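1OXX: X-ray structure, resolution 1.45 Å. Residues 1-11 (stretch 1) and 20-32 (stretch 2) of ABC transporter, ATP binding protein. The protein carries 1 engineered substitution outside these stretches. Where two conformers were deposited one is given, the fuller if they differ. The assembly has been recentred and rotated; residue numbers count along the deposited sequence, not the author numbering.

Stretch 1 (1-11) MVRIIVKNVSK
Stretch 2 (20-32) ALDNVNINIENGE

The two stretches pair as antiparallel strands of one chain. The axes of strands 4-7 and 24-28 approach to 4.8 Å, with 173° between their directions. Together the stretches bury 1024 Å². Val24 to Ile28 are extended, with phi -83° to -148° and psi 105° to 138°.

Met1 (chi1 m, chi2 t, chi3 p) lies beside the turn of stretch 2. Met1 N is 3.2 Å from Gly31 N. Glu29 to Glu32 form a type II turn, closed by Glu32 N to Glu29 O at 3.0 Å. Gly31 has phi 80°, a value that favours glycine. Glu32 OE1 also accepts from Glu29 N at 3.0 Å.

Val2 is extended (phi/psi -139/141, chi1 p) and its side chain points away. Val2 O receives a CA-H contact from Asn30 CA at 3.6 Å.

Arg3 (-90/137) starts sideways, but its end comes nearer to stretch 2. Chi1 is m, chi2 t and chi3 94°. Its positive guanidinium forms a two-pronged salt bridge with the negative carboxylate of Glu29 (chi1 m, chi2 m). Arg3 NE donates to Glu29 OE1 at 2.8 Å, and Arg3 NH2 to Glu29 OE2 at 2.5 Å. Both bonds are nearly straight, and OE2 lies at the guanidinium edge, near its plane.

Ile4 (-117/121, chi1 m, chi2 m) faces Ile28 (chi1 m, chi2 t) in a hydrogen-bonded pair, CA to CA 5.0 Å. Ile4 N donates to Ile28 O at 2.9 Å, and Ile28 N to Ile4 O at 2.8 Å. The CB atoms of Ile4 and Ile28 are 4.0 Å apart.

Ile5 (-109/116, chi1 m, chi2 t) opposes Asn27 (chi1 m) in a non-hydrogen-bonded pair, with CA atoms 4.7 Å apart. These side chains take the other face of the sheet from Ile4 and Ile28. A water donates to Asn27 OD1 at 2.9 Å and to Val6 O at 2.8 Å, linking the strands.

Val6 (-103/110, chi1 t) returns to the face of Ile4 and pairs with Ile26 (chi1 m, chi2 t). Val6 N donates to Ile26 O at 2.8 Å; Ile26 N donates to Val6 O at 3.1 Å. Val6 CG1 also packs 4.1 Å from Val24 CG1. This face is buried and apolar.

Lys7 (-115/111, chi1 t) points away. The chain turns at Asn8 (46/46). Lys7 and Asn8 lie across from Asn25 alone, a bulge with the extra residue on stretch 1. Asn8 N donates to side-chain Asn25 OD1 at 2.7 Å.

Val9 (-81/123, chi1 t) resumes pairing with Val24 (chi1 t). Val9 N to Val24 O is 3.0 Å, and Val24 N to Val9 O is 2.9 Å.

Ser10 (-124/155, chi1 m) lies across from Asp22 and Asn23 (49/58), a bulge with the extra residue on stretch 2. Ser10 OG accepts from Asn23 N at 2.9 Å. A water lies 3.0 Å from Ser10 OG and donates to Asp22 OD2 at 2.6 Å.

Lys11 (-146/124, chi1 t, chi2 p) pairs with Leu21 (-136/135, chi1 m, chi2 t). Lys11 N donates to Leu21 O at 2.9 Å. Lys11 O accepts from Leu21 N at 3.2 Å and Ala20 N at 2.8 Å.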

# COMPACT_ATOMS: atom_id res chain seq x y z
N MET A 1 -4.34 0.93 -20.48
CA MET A 1 -4.01 1.39 -21.86
C MET A 1 -2.60 1.02 -22.29
O MET A 1 -2.24 1.15 -23.46
CB MET A 1 -4.19 2.91 -21.95
CG MET A 1 -5.63 3.34 -21.86
SD MET A 1 -5.78 5.11 -21.66
CE MET A 1 -5.05 5.67 -23.12
N VAL A 2 -1.76 0.63 -21.33
CA VAL A 2 -0.44 0.11 -21.65
C VAL A 2 -0.07 -1.08 -20.79
O VAL A 2 -0.36 -1.11 -19.61
CB VAL A 2 0.60 1.22 -21.47
CG1 VAL A 2 0.60 1.71 -20.02
CG2 VAL A 2 1.98 0.77 -21.91
N ARG A 3 0.58 -2.06 -21.39
CA ARG A 3 1.09 -3.22 -20.68
C ARG A 3 2.50 -2.91 -20.21
O ARG A 3 3.30 -2.39 -20.98
CB ARG A 3 1.20 -4.41 -21.62
CG ARG A 3 -0.04 -5.18 -21.92
CD ARG A 3 0.29 -6.57 -22.52
NE ARG A 3 0.33 -7.63 -21.51
CZ ARG A 3 1.34 -8.48 -21.32
NH1 ARG A 3 2.44 -8.41 -22.06
NH2 ARG A 3 1.25 -9.41 -20.38
N ILE A 4 2.85 -3.28 -18.98
CA ILE A 4 4.19 -3.05 -18.49
C ILE A 4 4.85 -4.38 -18.17
O ILE A 4 4.35 -5.15 -17.33
CB ILE A 4 4.18 -2.18 -17.23
CG1 ILE A 4 3.36 -0.90 -17.46
CG2 ILE A 4 5.61 -1.85 -16.81
CD1 ILE A 4 3.88 -0.00 -18.55
N ILE A 5 5.98 -4.66 -18.82
CA ILE A 5 6.75 -5.86 -18.56
C ILE A 5 8.02 -5.45 -17.85
O ILE A 5 8.84 -4.73 -18.41
CB ILE A 5 7.14 -6.65 -19.84
CG1 ILE A 5 5.90 -7.22 -20.52
CG2 ILE A 5 8.11 -7.76 -19.48
CD1 ILE A 5 6.24 -8.05 -21.75
N VAL A 6 8.15 -5.91 -16.61
CA VAL A 6 9.32 -5.71 -15.77
C VAL A 6 10.07 -7.04 -15.81
O VAL A 6 9.57 -8.01 -15.28
CB VAL A 6 8.90 -5.36 -14.34
CG1 VAL A 6 10.11 -5.13 -13.45
CG2 VAL A 6 8.00 -4.14 -14.33
N LYS A 7 11.22 -7.07 -16.47
CA LYS A 7 11.97 -8.32 -16.69
C LYS A 7 13.33 -8.34 -15.99
O LYS A 7 14.24 -7.58 -16.35
CB LYS A 7 12.17 -8.53 -18.19
CG LYS A 7 12.73 -9.90 -18.54
CD LYS A 7 11.68 -10.96 -18.34
CE LYS A 7 12.28 -12.37 -18.48
NZ LYS A 7 11.23 -13.43 -18.46
N ASN A 8 13.44 -9.18 -14.96
CA ASN A 8 14.66 -9.30 -14.17
C ASN A 8 15.27 -7.97 -13.77
O ASN A 8 16.48 -7.77 -13.89
CB ASN A 8 15.71 -10.13 -14.94
CG ASN A 8 15.22 -11.50 -15.28
OD1 ASN A 8 15.34 -11.94 -16.42
ND2 ASN A 8 14.69 -12.20 -14.29
N VAL A 9 14.44 -7.06 -13.29
CA VAL A 9 14.95 -5.74 -12.97
C VAL A 9 15.64 -5.68 -11.61
O VAL A 9 15.06 -6.01 -10.58
CB VAL A 9 13.85 -4.73 -13.01
CG1 VAL A 9 14.25 -3.45 -12.30
CG2 VAL A 9 13.47 -4.48 -14.50
N SER A 10 16.90 -5.25 -11.64
CA SER A 10 17.66 -5.03 -10.42
C SER A 10 18.17 -3.60 -10.43
O SER A 10 18.33 -2.98 -11.48
CB SER A 10 18.83 -5.99 -10.36
OG SER A 10 18.39 -7.33 -10.24
N LYS A 11 18.42 -3.06 -9.24
CA LYS A 11 18.93 -1.71 -9.09
C LYS A 11 19.85 -1.70 -7.88
O LYS A 11 19.46 -2.11 -6.79
CB LYS A 11 17.80 -0.69 -8.89
CG LYS A 11 18.30 0.73 -8.77
CD LYS A 11 19.02 1.18 -10.02
CE LYS A 11 19.51 2.61 -9.90
NZ LYS A 11 20.19 3.02 -11.14
N ALA A 20 18.89 -2.37 -4.07
CA ALA A 20 17.57 -1.83 -3.78
C ALA A 20 16.45 -2.68 -4.37
O ALA A 20 15.36 -2.79 -3.79
CB ALA A 20 17.48 -0.41 -4.31
N LEU A 21 16.71 -3.24 -5.54
CA LEU A 21 15.79 -4.16 -6.20
C LEU A 21 16.59 -5.33 -6.73
O LEU A 21 17.63 -5.15 -7.37
CB LEU A 21 15.05 -3.48 -7.35
CG LEU A 21 14.17 -2.29 -7.02
CD1 LEU A 21 13.75 -1.63 -8.32
CD2 LEU A 21 12.98 -2.70 -6.20
N ASP A 22 16.06 -6.53 -6.49
CA ASP A 22 16.74 -7.77 -6.83
C ASP A 22 15.88 -8.67 -7.72
O ASP A 22 14.96 -9.33 -7.23
CB ASP A 22 17.14 -8.51 -5.55
CG ASP A 22 18.02 -9.68 -5.82
OD1 ASP A 22 18.60 -10.22 -4.85
OD2 ASP A 22 18.20 -10.15 -6.96
N ASN A 23 16.15 -8.66 -9.02
CA ASN A 23 15.48 -9.52 -10.00
C ASN A 23 13.95 -9.52 -9.92
O ASN A 23 13.31 -10.56 -9.74
CB ASN A 23 16.00 -10.94 -9.91
CG ASN A 23 16.19 -11.56 -11.27
OD1 ASN A 23 17.15 -11.23 -11.97
ND2 ASN A 23 15.28 -12.44 -11.66
N VAL A 24 13.39 -8.33 -10.06
CA VAL A 24 11.95 -8.16 -9.99
C VAL A 24 11.30 -8.48 -11.33
O VAL A 24 11.71 -7.97 -12.37
CB VAL A 24 11.58 -6.75 -9.55
CG1 VAL A 24 10.08 -6.55 -9.60
CG2 VAL A 24 12.11 -6.45 -8.17
N ASN A 25 10.30 -9.35 -11.30
CA ASN A 25 9.58 -9.75 -12.49
C ASN A 25 8.06 -9.58 -12.29
O ASN A 25 7.48 -10.21 -11.41
CB ASN A 25 9.89 -11.20 -12.84
CG ASN A 25 11.29 -11.37 -13.40
OD1 ASN A 25 11.53 -11.06 -14.56
ND2 ASN A 25 12.23 -11.84 -12.57
N ILE A 26 7.45 -8.72 -13.10
CA ILE A 26 6.01 -8.47 -13.07
C ILE A 26 5.53 -8.15 -14.46
O ILE A 26 6.21 -7.43 -15.19
CB ILE A 26 5.65 -7.24 -12.21
CG1 ILE A 26 6.45 -7.16 -10.93
CG2 ILE A 26 4.16 -7.23 -11.91
CD1 ILE A 26 6.27 -5.83 -10.20
N ASN A 27 4.39 -8.71 -14.83
CA ASN A 27 3.71 -8.37 -16.08
C ASN A 27 2.41 -7.69 -15.69
O ASN A 27 1.47 -8.35 -15.20
CB ASN A 27 3.41 -9.60 -16.94
CG ASN A 27 4.65 -10.40 -17.30
OD1 ASN A 27 5.72 -9.84 -17.56
ND2 ASN A 27 4.50 -11.73 -17.37
N ILE A 28 2.34 -6.37 -15.84
CA ILE A 28 1.15 -5.58 -15.51
C ILE A 28 0.33 -5.39 -16.77
O ILE A 28 0.84 -4.93 -17.78
CB ILE A 28 1.56 -4.21 -14.93
CG1 ILE A 28 2.39 -4.42 -13.66
CG2 ILE A 28 0.35 -3.36 -14.62
CD1 ILE A 28 2.97 -3.14 -13.08
N GLU A 29 -0.94 -5.77 -16.72
CA GLU A 29 -1.79 -5.74 -17.89
C GLU A 29 -2.37 -4.37 -18.18
O GLU A 29 -2.42 -3.49 -17.32
CB GLU A 29 -2.92 -6.76 -17.73
CG GLU A 29 -2.42 -8.20 -17.66
CD GLU A 29 -1.63 -8.64 -18.88
OE1 GLU A 29 -1.94 -8.17 -20.00
OE2 GLU A 29 -0.68 -9.44 -18.74
N ASN A 30 -2.77 -4.19 -19.43
CA ASN A 30 -3.38 -2.96 -19.87
C ASN A 30 -4.60 -2.65 -19.03
O ASN A 30 -5.53 -3.47 -18.91
CB ASN A 30 -3.77 -3.14 -21.35
CG ASN A 30 -4.43 -1.92 -21.95
OD1 ASN A 30 -4.05 -1.48 -23.04
ND2 ASN A 30 -5.43 -1.38 -21.27
N GLY A 31 -4.60 -1.46 -18.42
CA GLY A 31 -5.73 -0.99 -17.64
C GLY A 31 -5.80 -1.55 -16.23
O GLY A 31 -6.76 -1.28 -15.49
N GLU A 32 -4.79 -2.32 -15.85
CA GLU A 32 -4.77 -2.92 -14.52
C GLU A 32 -4.43 -1.89 -13.44
O GLU A 32 -3.68 -0.96 -13.69
CB GLU A 32 -3.80 -4.10 -14.48
CG GLU A 32 -3.81 -4.86 -13.16
CD GLU A 32 -3.00 -6.14 -13.18
OE1 GLU A 32 -2.03 -6.23 -13.94
OE2 GLU A 32 -3.34 -7.08 -12.41
O HOH W 1 8.26 -10.23 -16.29
O HOH W 2 20.10 -8.91 -8.31